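Local coordinates for protein hydrazine synthase alpha subunit (PDB 5C2V) that condenses hydroxylamine with ammonia to form hydrazine, as the heme c-carrying alpha subunit of the anammox hydrazine synthase complex, at residues D[270-276]-D[560-565]; D[432-438]-D[554-559]. Residues are numbered along the deposited sequence.

How the interactions relate
Both interactions hold the same pentacoordinated heme c, and residues 554-565 run through both: 554-559 carries the covalent cysteines of interaction 2, and 560-565 follows directly with one zinc ligand, H560, and the iron ligand, Y564. Their centres lie about 14 Å apart. The order along the chain is 270-276, 432-438, 554-559, 560-565, interaction 2 nested within the loop closed by interaction 1. Interaction 1 reaches back to edge strand 270-273 of a propeller blade, whereas interaction 2 pairs strands 428-433 and 553-556 in a mixed sheet. The two touch where Y564 packs on C556 and Y561 on L438. C276 and H560 share the zinc and P271 and N275 touch the heme, so the site spans propeller and middle domain.

Interaction 1 (D[270-276]-D[560-565]); sequences RPIYGNC and HYGSYR. With ZN (zinc ion), chain B; HEC (heme c), chain C.
A zinc ion joins the two segments beside a heme whose iron is bound by a tyrosine. C276 SG binds the zinc at 2.3 Å and H560 NE2 at 2.0 Å; heme propionate atom O2A and a water, each 2.1 Å from the metal, complete four ligands. H560 reaches it with chi1 t from a backbone with positive phi (44/47), its ND1 hydrogen-bonded to D440; C276 uses chi1 m. N275 ND2 donates to the propionate O2A over 3.0 Å. Y564, with chi1 near 40°, lays one ring face towards the porphyrin and brings its OH to 2.1 Å from the heme iron, as the axial ligand. H560 is the histidine of the CXXCH heme-binding motif, the usual axial ligand in c-type cytochromes; here it binds zinc, and Y564 takes the iron. On the propeller side, 270-273 is an edge strand of a four-stranded blade, with a classic beta bulge where I272 and Y273 face I259. Opposite it, 560-565 is an irregular loop, R270 lying nearest Y564 and P271 nearest R565 (both CA-CA 6.0 Å). P271 packs its CD 3.4 Å from Y564 O and its CG 4.0 Å from R565 CD. R565 (chi1 t, chi2 p, chi3 t, chi4 near 90°) sets its guanidinium face over I272 O, CZ lying 3.0 Å from that oxygen, while its NH2 salt-bridges E279 and hydrogen-bonds P321 O. Two further waters bridge the segments: one donates to P271 O (2.6 Å) and R565 O (2.7 Å), the other accepts from N275 N (3.1 Å) and R565 NE (3.3 Å).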
loop_
_atom_site.group_PDB
_atom_site.type_symbol
_atom_site.label_atom_id
_atom_site.label_comp_id
_atom_site.label_asym_id
_atom_site.label_seq_id
_atom_site.Cartn_x
_atom_site.Cartn_y
_atom_site.Cartn_z
ATOM N N ARG D 270 1.750 25.051 -2.794
ATOM C CA ARG D 270 1.226 24.003 -3.663
ATOM C C ARG D 270 2.203 22.829 -3.730
ATOM O O ARG D 270 3.416 23.024 -3.655
ATOM C CB ARG D 270 0.950 24.554 -5.065
ATOM C CG ARG D 270 2.187 25.058 -5.786
ATOM C CD ARG D 270 1.843 25.730 -7.104
ATOM N NE ARG D 270 3.041 26.035 -7.884
ATOM C CZ ARG D 270 3.544 25.239 -8.822
ATOM N NH1 ARG D 270 2.952 24.087 -9.105
ATOM N NH2 ARG D 270 4.639 25.596 -9.481
ATOM N N PRO D 271 1.676 21.603 -3.873
ATOM C CA PRO D 271 2.521 20.404 -3.915
ATOM C C PRO D 271 3.284 20.262 -5.227
ATOM O O PRO D 271 2.802 20.704 -6.271
ATOM C CB PRO D 271 1.512 19.267 -3.759
ATOM C CG PRO D 271 0.263 19.813 -4.353
ATOM C CD PRO D 271 0.244 21.266 -3.964
ATOM N N ILE D 272 4.460 19.648 -5.166
ATOM C CA ILE D 272 5.233 19.360 -6.368
ATOM C C ILE D 272 5.293 17.853 -6.594
ATOM O O ILE D 272 4.803 17.359 -7.609
ATOM C CB ILE D 272 6.657 19.942 -6.292
ATOM C CG1 ILE D 272 6.603 21.470 -6.279
ATOM C CG2 ILE D 272 7.496 19.459 -7.464
ATOM C CD1 ILE D 272 5.992 22.072 -7.528
ATOM N N TYR D 273 5.899 17.120 -5.664
ATOM C CA TYR D 273 5.942 15.664 -5.793
ATOM C C TYR D 273 5.987 14.931 -4.452
ATOM O O TYR D 273 6.621 15.390 -3.503
ATOM C CB TYR D 273 7.146 15.251 -6.643
ATOM C CG TYR D 273 7.109 13.810 -7.101
ATOM C CD1 TYR D 273 6.282 13.415 -8.146
ATOM C CD2 TYR D 273 7.903 12.845 -6.494
ATOM C CE1 TYR D 273 6.245 12.099 -8.571
ATOM C CE2 TYR D 273 7.872 11.527 -6.913
ATOM C CZ TYR D 273 7.041 11.160 -7.952
ATOM O OH TYR D 273 7.007 9.850 -8.372
ATOM N N GLY D 274 5.311 13.786 -4.388
ATOM C CA GLY D 274 5.442 12.882 -3.256
ATOM C C GLY D 274 4.308 12.804 -2.247
ATOM O O GLY D 274 4.365 11.984 -1.331
ATOM N N ASN D 275 3.290 13.650 -2.381
ATOM C CA ASN D 275 2.198 13.656 -1.406
ATOM C C ASN D 275 0.942 12.875 -1.802
ATOM O O ASN D 275 0.030 12.717 -0.990
ATOM C CB ASN D 275 1.796 15.100 -1.096
ATOM C CG ASN D 275 0.964 15.217 0.166
ATOM O OD1 ASN D 275 1.464 15.015 1.272
ATOM N ND2 ASN D 275 -0.314 15.541 0.006
ATOM N N CYS D 276 0.894 12.365 -3.027
ATOM C CA CYS D 276 -0.358 11.818 -3.546
ATOM C C CYS D 276 -0.285 10.331 -3.886
ATOM O O CYS D 276 0.790 9.794 -4.160
ATOM C CB CYS D 276 -0.802 12.613 -4.778
ATOM S SG CYS D 276 -1.303 14.328 -4.433
ATOM N N HIS D 560 -9.626 18.389 -4.384
ATOM C CA HIS D 560 -8.489 17.613 -4.879
ATOM C C HIS D 560 -8.661 17.210 -6.347
ATOM O O HIS D 560 -8.452 16.055 -6.705
ATOM C CB HIS D 560 -8.255 16.369 -4.017
ATOM C CG HIS D 560 -6.879 15.793 -4.162
ATOM N ND1 HIS D 560 -6.582 14.790 -5.060
ATOM C CD2 HIS D 560 -5.717 16.090 -3.533
ATOM C CE1 HIS D 560 -5.298 14.489 -4.971
ATOM N NE2 HIS D 560 -4.750 15.263 -4.052
ATOM N N TYR D 561 -9.055 18.161 -7.192
ATOM C CA TYR D 561 -9.258 17.875 -8.611
ATOM C C TYR D 561 -7.937 17.870 -9.380
ATOM O O TYR D 561 -7.839 17.292 -10.464
ATOM C CB TYR D 561 -10.230 18.887 -9.230
ATOM C CG TYR D 561 -10.208 18.924 -10.745
ATOM C CD1 TYR D 561 -10.781 17.905 -11.496
ATOM C CD2 TYR D 561 -9.615 19.982 -11.423
ATOM C CE1 TYR D 561 -10.761 17.937 -12.880
ATOM C CE2 TYR D 561 -9.590 20.022 -12.805
ATOM C CZ TYR D 561 -10.164 18.998 -13.528
ATOM O OH TYR D 561 -10.142 19.035 -14.904
ATOM N N GLY D 562 -6.913 18.493 -8.805
ATOM C CA GLY D 562 -5.621 18.570 -9.460
ATOM C C GLY D 562 -5.278 19.941 -10.010
ATOM O O GLY D 562 -4.253 20.108 -10.670
ATOM N N SER D 563 -6.139 20.922 -9.753
ATOM C CA SER D 563 -5.868 22.291 -10.179
ATOM C C SER D 563 -4.620 22.829 -9.493
ATOM O O SER D 563 -3.903 23.650 -10.059
ATOM C CB SER D 563 -7.056 23.207 -9.890
ATOM O OG SER D 563 -7.139 23.519 -8.510
ATOM N N TYR D 564 -4.376 22.388 -8.263
ATOM C CA TYR D 564 -3.142 22.752 -7.581
ATOM C C TYR D 564 -2.051 21.684 -7.682
ATOM O O TYR D 564 -0.994 21.831 -7.066
ATOM C CB TYR D 564 -3.400 23.099 -6.107
ATOM C CG TYR D 564 -4.401 22.243 -5.354
ATOM C CD1 TYR D 564 -4.020 21.048 -4.755
ATOM C CD2 TYR D 564 -5.715 22.664 -5.194
ATOM C CE1 TYR D 564 -4.932 20.280 -4.045
ATOM C CE2 TYR D 564 -6.632 21.904 -4.488
ATOM C CZ TYR D 564 -6.237 20.714 -3.912
ATOM O OH TYR D 564 -7.152 19.961 -3.201
ATOM N N ARG D 565 -2.287 20.611 -8.436
ATOM C CA ARG D 565 -1.242 19.598 -8.568
ATOM C C ARG D 565 -0.743 19.363 -10.002
ATOM O O ARG D 565 0.284 19.916 -10.395
ATOM C CB ARG D 565 -1.749 18.274 -7.977
ATOM C CG ARG D 565 -0.813 17.081 -8.142
ATOM C CD ARG D 565 0.522 17.304 -7.461
ATOM N NE ARG D 565 1.464 16.233 -7.767
ATOM C CZ ARG D 565 2.285 16.236 -8.812
ATOM N NH1 ARG D 565 2.287 17.263 -9.651
ATOM N NH2 ARG D 565 3.110 15.218 -9.015
HETATM ZN ZN ZN B . -3.019 14.863 -3.023
HETATM FE FE HEC C . -7.403 20.185 -1.145
HETATM C CHA HEC C . -4.950 17.852 -0.464
HETATM C CHB HEC C . -5.023 22.652 -1.176
HETATM C CHC HEC C . -9.874 22.581 -1.424
HETATM C CHD HEC C . -9.816 17.762 -0.893
HETATM N NA HEC C . -5.371 20.240 -0.876
HETATM C C1A HEC C . -4.553 19.163 -0.596
HETATM C C2A HEC C . -3.197 19.648 -0.466
HETATM C C3A HEC C . -3.212 20.970 -0.658
HETATM C C4A HEC C . -4.580 21.372 -0.921
HETATM C CMA HEC C . -1.989 21.913 -0.613
HETATM C CAA HEC C . -1.962 18.776 -0.151
HETATM C CBA HEC C . -1.207 18.455 -1.437
HETATM C CGA HEC C . -2.019 17.544 -2.323
HETATM O O1A HEC C . -2.156 17.850 -3.535
HETATM O O2A HEC C . -2.534 16.514 -1.821
HETATM N NB HEC C . -7.454 22.267 -1.142
HETATM C C1B HEC C . -6.328 23.022 -1.420
HETATM C C2B HEC C . -6.766 24.265 -2.021
HETATM C C3B HEC C . -8.098 24.255 -2.087
HETATM C C4B HEC C . -8.563 22.995 -1.537
HETATM C CMB HEC C . -5.848 25.413 -2.493
HETATM C CAB HEC C . -8.971 25.393 -2.665
HETATM C CBB HEC C . -9.817 26.029 -1.539
HETATM N NC HEC C . -9.467 20.170 -1.211
HETATM C C1C HEC C . -10.288 21.282 -1.224
HETATM C C2C HEC C . -11.659 20.829 -1.102
HETATM C C3C HEC C . -11.632 19.518 -0.847
HETATM C C4C HEC C . -10.260 19.064 -0.980
HETATM C CMC HEC C . -12.890 21.746 -0.934
HETATM C CAC HEC C . -12.869 18.630 -0.589
HETATM C CBC HEC C . -12.826 18.096 0.859
HETATM N ND HEC C . -7.386 18.130 -0.732
HETATM C C1D HEC C . -8.525 17.331 -0.709
HETATM C C2D HEC C . -8.141 15.962 -0.459
HETATM C C3D HEC C . -6.614 15.991 -0.330
HETATM C C4D HEC C . -6.240 17.375 -0.507
HETATM C CMD HEC C . -9.077 14.738 -0.355
HETATM C CAD HEC C . -5.664 14.807 -0.054
HETATM C CBD HEC C . -5.940 14.276 1.347
HETATM C CGD HEC C . -5.048 13.098 1.625
HETATM O O1D HEC C . -5.278 12.417 2.654
HETATM O O2D HEC C . -4.117 12.838 0.817
HETATM O O HOH W 1 2.338 19.885 -8.653
HETATM O O HOH W 2 1.841 15.026 -4.738
HETATM O O HOH W 3 -3.350 13.218 -1.758
#

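Interaction 2 (D[432-438]-D[554-559]); sequences ICFDTTL and RICSGC. With HEC (heme c), chain C.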
loop_
_atom_site.group_PDB
_atom_site.type_symbol
_atom_site.label_atom_id
_atom_site.label_comp_id
_atom_site.label_asym_id
_atom_site.label_seq_id
_atom_site.Cartn_x
_atom_site.Cartn_y
_atom_site.Cartn_z
ATOM N N ILE D 432 -12.158 30.150 -1.641
ATOM C CA ILE D 432 -13.261 29.788 -2.516
ATOM C C ILE D 432 -12.947 28.559 -3.376
ATOM O O ILE D 432 -11.866 28.443 -3.970
ATOM C CB ILE D 432 -13.648 30.975 -3.431
ATOM C CG1 ILE D 432 -14.671 30.550 -4.485
ATOM C CG2 ILE D 432 -12.415 31.573 -4.088
ATOM C CD1 ILE D 432 -15.132 31.680 -5.378
ATOM N N CYS D 433 -13.907 27.642 -3.421
ATOM C CA CYS D 433 -13.848 26.481 -4.296
ATOM C C CYS D 433 -14.968 26.574 -5.326
ATOM O O CYS D 433 -16.130 26.789 -4.973
ATOM C CB CYS D 433 -13.965 25.186 -3.493
ATOM S SG CYS D 433 -13.805 23.680 -4.481
ATOM N N PHE D 434 -14.612 26.415 -6.595
ATOM C CA PHE D 434 -15.569 26.573 -7.683
ATOM C C PHE D 434 -16.533 25.393 -7.770
ATOM O O PHE D 434 -17.724 25.576 -8.011
ATOM C CB PHE D 434 -14.829 26.760 -9.007
ATOM C CG PHE D 434 -13.886 27.928 -9.008
ATOM C CD1 PHE D 434 -14.276 29.150 -8.481
ATOM C CD2 PHE D 434 -12.605 27.804 -9.519
ATOM C CE1 PHE D 434 -13.410 30.228 -8.474
ATOM C CE2 PHE D 434 -11.733 28.878 -9.512
ATOM C CZ PHE D 434 -12.137 30.091 -8.990
ATOM N N ASP D 435 -16.016 24.181 -7.594
ATOM C CA ASP D 435 -16.871 23.001 -7.517
ATOM C C ASP D 435 -16.414 22.073 -6.395
ATOM O O ASP D 435 -15.313 21.537 -6.441
ATOM C CB ASP D 435 -16.880 22.260 -8.855
ATOM C CG ASP D 435 -17.966 21.207 -8.932
ATOM O OD1 ASP D 435 -18.862 21.211 -8.063
ATOM O OD2 ASP D 435 -17.926 20.379 -9.865
ATOM N N THR D 436 -17.266 21.866 -5.396
ATOM C CA THR D 436 -16.889 21.043 -4.250
ATOM C C THR D 436 -17.116 19.558 -4.515
ATOM O O THR D 436 -16.620 18.706 -3.779
ATOM C CB THR D 436 -17.662 21.450 -2.981
ATOM O OG1 THR D 436 -19.046 21.640 -3.300
ATOM C CG2 THR D 436 -17.101 22.741 -2.409
ATOM N N THR D 437 -17.863 19.255 -5.571
ATOM C CA THR D 437 -18.161 17.873 -5.930
ATOM C C THR D 437 -17.174 17.343 -6.965
ATOM O O THR D 437 -17.255 16.187 -7.381
ATOM C CB THR D 437 -19.591 17.732 -6.481
ATOM O OG1 THR D 437 -19.649 18.271 -7.808
ATOM C CG2 THR D 437 -20.582 18.466 -5.590
ATOM N N LEU D 438 -16.243 18.197 -7.376
ATOM C CA LEU D 438 -15.273 17.846 -8.407
ATOM C C LEU D 438 -14.003 17.261 -7.796
ATOM O O LEU D 438 -13.293 17.943 -7.058
ATOM C CB LEU D 438 -14.937 19.075 -9.254
ATOM C CG LEU D 438 -13.940 18.888 -10.398
ATOM C CD1 LEU D 438 -14.514 17.978 -11.473
ATOM C CD2 LEU D 438 -13.542 20.233 -10.981
ATOM N N ARG D 554 -7.806 32.524 -1.352
ATOM C CA ARG D 554 -7.283 31.461 -2.208
ATOM C C ARG D 554 -8.366 30.695 -2.954
ATOM O O ARG D 554 -9.394 30.337 -2.387
ATOM C CB ARG D 554 -6.433 30.481 -1.394
ATOM C CG ARG D 554 -5.844 29.367 -2.247
ATOM C CD ARG D 554 -4.509 28.861 -1.738
ATOM N NE ARG D 554 -3.853 28.047 -2.758
ATOM C CZ ARG D 554 -2.767 27.310 -2.556
ATOM N NH1 ARG D 554 -2.201 27.268 -1.359
ATOM N NH2 ARG D 554 -2.249 26.609 -3.556
ATOM N N ILE D 555 -8.104 30.428 -4.227
ATOM C CA ILE D 555 -9.066 29.767 -5.092
ATOM C C ILE D 555 -8.641 28.337 -5.403
ATOM O O ILE D 555 -7.450 28.018 -5.420
ATOM C CB ILE D 555 -9.244 30.536 -6.416
ATOM C CG1 ILE D 555 -7.993 30.401 -7.285
ATOM C CG2 ILE D 555 -9.535 32.002 -6.147
ATOM C CD1 ILE D 555 -8.168 30.917 -8.684
ATOM N N CYS D 556 -9.623 27.470 -5.617
ATOM C CA CYS D 556 -9.345 26.131 -6.126
ATOM C C CYS D 556 -10.489 25.672 -7.020
ATOM O O CYS D 556 -11.654 25.945 -6.734
ATOM C CB CYS D 556 -9.121 25.143 -4.980
ATOM S SG CYS D 556 -10.429 25.128 -3.741
ATOM N N SER D 557 -10.150 24.984 -8.107
ATOM C CA SER D 557 -11.150 24.519 -9.065
ATOM C C SER D 557 -12.134 23.552 -8.426
ATOM O O SER D 557 -13.342 23.635 -8.650
ATOM C CB SER D 557 -10.484 23.834 -10.261
ATOM O OG SER D 557 -9.697 24.741 -11.009
ATOM N N GLY D 558 -11.605 22.643 -7.617
ATOM C CA GLY D 558 -12.378 21.518 -7.137
ATOM C C GLY D 558 -11.841 20.940 -5.849
ATOM O O GLY D 558 -10.971 21.528 -5.206
ATOM N N CYS D 559 -12.362 19.779 -5.471
ATOM C CA CYS D 559 -11.920 19.127 -4.253
ATOM C C CYS D 559 -10.894 18.072 -4.636
ATOM O O CYS D 559 -11.243 16.998 -5.117
ATOM C CB CYS D 559 -13.125 18.514 -3.530
ATOM S SG CYS D 559 -12.785 17.502 -2.081
HETATM FE FE HEC C . -7.403 20.185 -1.145
HETATM C CHA HEC C . -4.950 17.852 -0.464
HETATM C CHB HEC C . -5.023 22.652 -1.176
HETATM C CHC HEC C . -9.874 22.581 -1.424
HETATM C CHD HEC C . -9.816 17.762 -0.893
HETATM N NA HEC C . -5.371 20.240 -0.876
HETATM C C1A HEC C . -4.553 19.163 -0.596
HETATM C C2A HEC C . -3.197 19.648 -0.466
HETATM C C3A HEC C . -3.212 20.970 -0.658
HETATM C C4A HEC C . -4.580 21.372 -0.921
HETATM C CMA HEC C . -1.989 21.913 -0.613
HETATM C CAA HEC C . -1.962 18.776 -0.151
HETATM C CBA HEC C . -1.207 18.455 -1.437
HETATM C CGA HEC C . -2.019 17.544 -2.323
HETATM O O1A HEC C . -2.156 17.850 -3.535
HETATM O O2A HEC C . -2.534 16.514 -1.821
HETATM N NB HEC C . -7.454 22.267 -1.142
HETATM C C1B HEC C . -6.328 23.022 -1.420
HETATM C C2B HEC C . -6.766 24.265 -2.021
HETATM C C3B HEC C . -8.098 24.255 -2.087
HETATM C C4B HEC C . -8.563 22.995 -1.537
HETATM C CMB HEC C . -5.848 25.413 -2.493
HETATM C CAB HEC C . -8.971 25.393 -2.665
HETATM C CBB HEC C . -9.817 26.029 -1.539
HETATM N NC HEC C . -9.467 20.170 -1.211
HETATM C C1C HEC C . -10.288 21.282 -1.224
HETATM C C2C HEC C . -11.659 20.829 -1.102
HETATM C C3C HEC C . -11.632 19.518 -0.847
HETATM C C4C HEC C . -10.260 19.064 -0.980
HETATM C CMC HEC C . -12.890 21.746 -0.934
HETATM C CAC HEC C . -12.869 18.630 -0.589
HETATM C CBC HEC C . -12.826 18.096 0.859
HETATM N ND HEC C . -7.386 18.130 -0.732
HETATM C C1D HEC C . -8.525 17.331 -0.709
HETATM C C2D HEC C . -8.141 15.962 -0.459
HETATM C C3D HEC C . -6.614 15.991 -0.330
HETATM C C4D HEC C . -6.240 17.375 -0.507
HETATM C CMD HEC C . -9.077 14.738 -0.355
HETATM C CAD HEC C . -5.664 14.807 -0.054
HETATM C CBD HEC C . -5.940 14.276 1.347
HETATM C CGD HEC C . -5.048 13.098 1.625
HETATM O O1D HEC C . -5.278 12.417 2.654
HETATM O O2D HEC C . -4.117 12.838 0.817
#
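Backbone hydrogen bonds pair the segments in parallel: I432 N to R554 O (2.9 Å), C556 N to I432 O (2.9 Å) and F434 N to C556 O (3.0 Å). Beyond the two bridges D435 N still donates to S557 O (2.9 Å), but C559 N donates to L438 O (2.6 Å), two residues past its neighbour T436, where 432-438 has turned back. At G558 a CB would clash with L438 O; its CA instead makes a CA-H...O contact with D435 O (3.0 Å). Apolar contacts put I432 CG2 against I555 CG2 (3.6 Å) on one sheet face and C433 CB against C556 SG (3.5 Å) on the other, while F434 CZ lies 3.9 Å from I555 CB. Thioethers tie C556 SG to heme CAB (1.8 Å) and C559 SG to heme CAC (1.9 Å), the two cysteines of a CXXCH motif. Strand 428-433 is central in this mixed sheet, between antiparallel 517-522, where I432 meets V518, and parallel 553-556, an outermost strand within this chain.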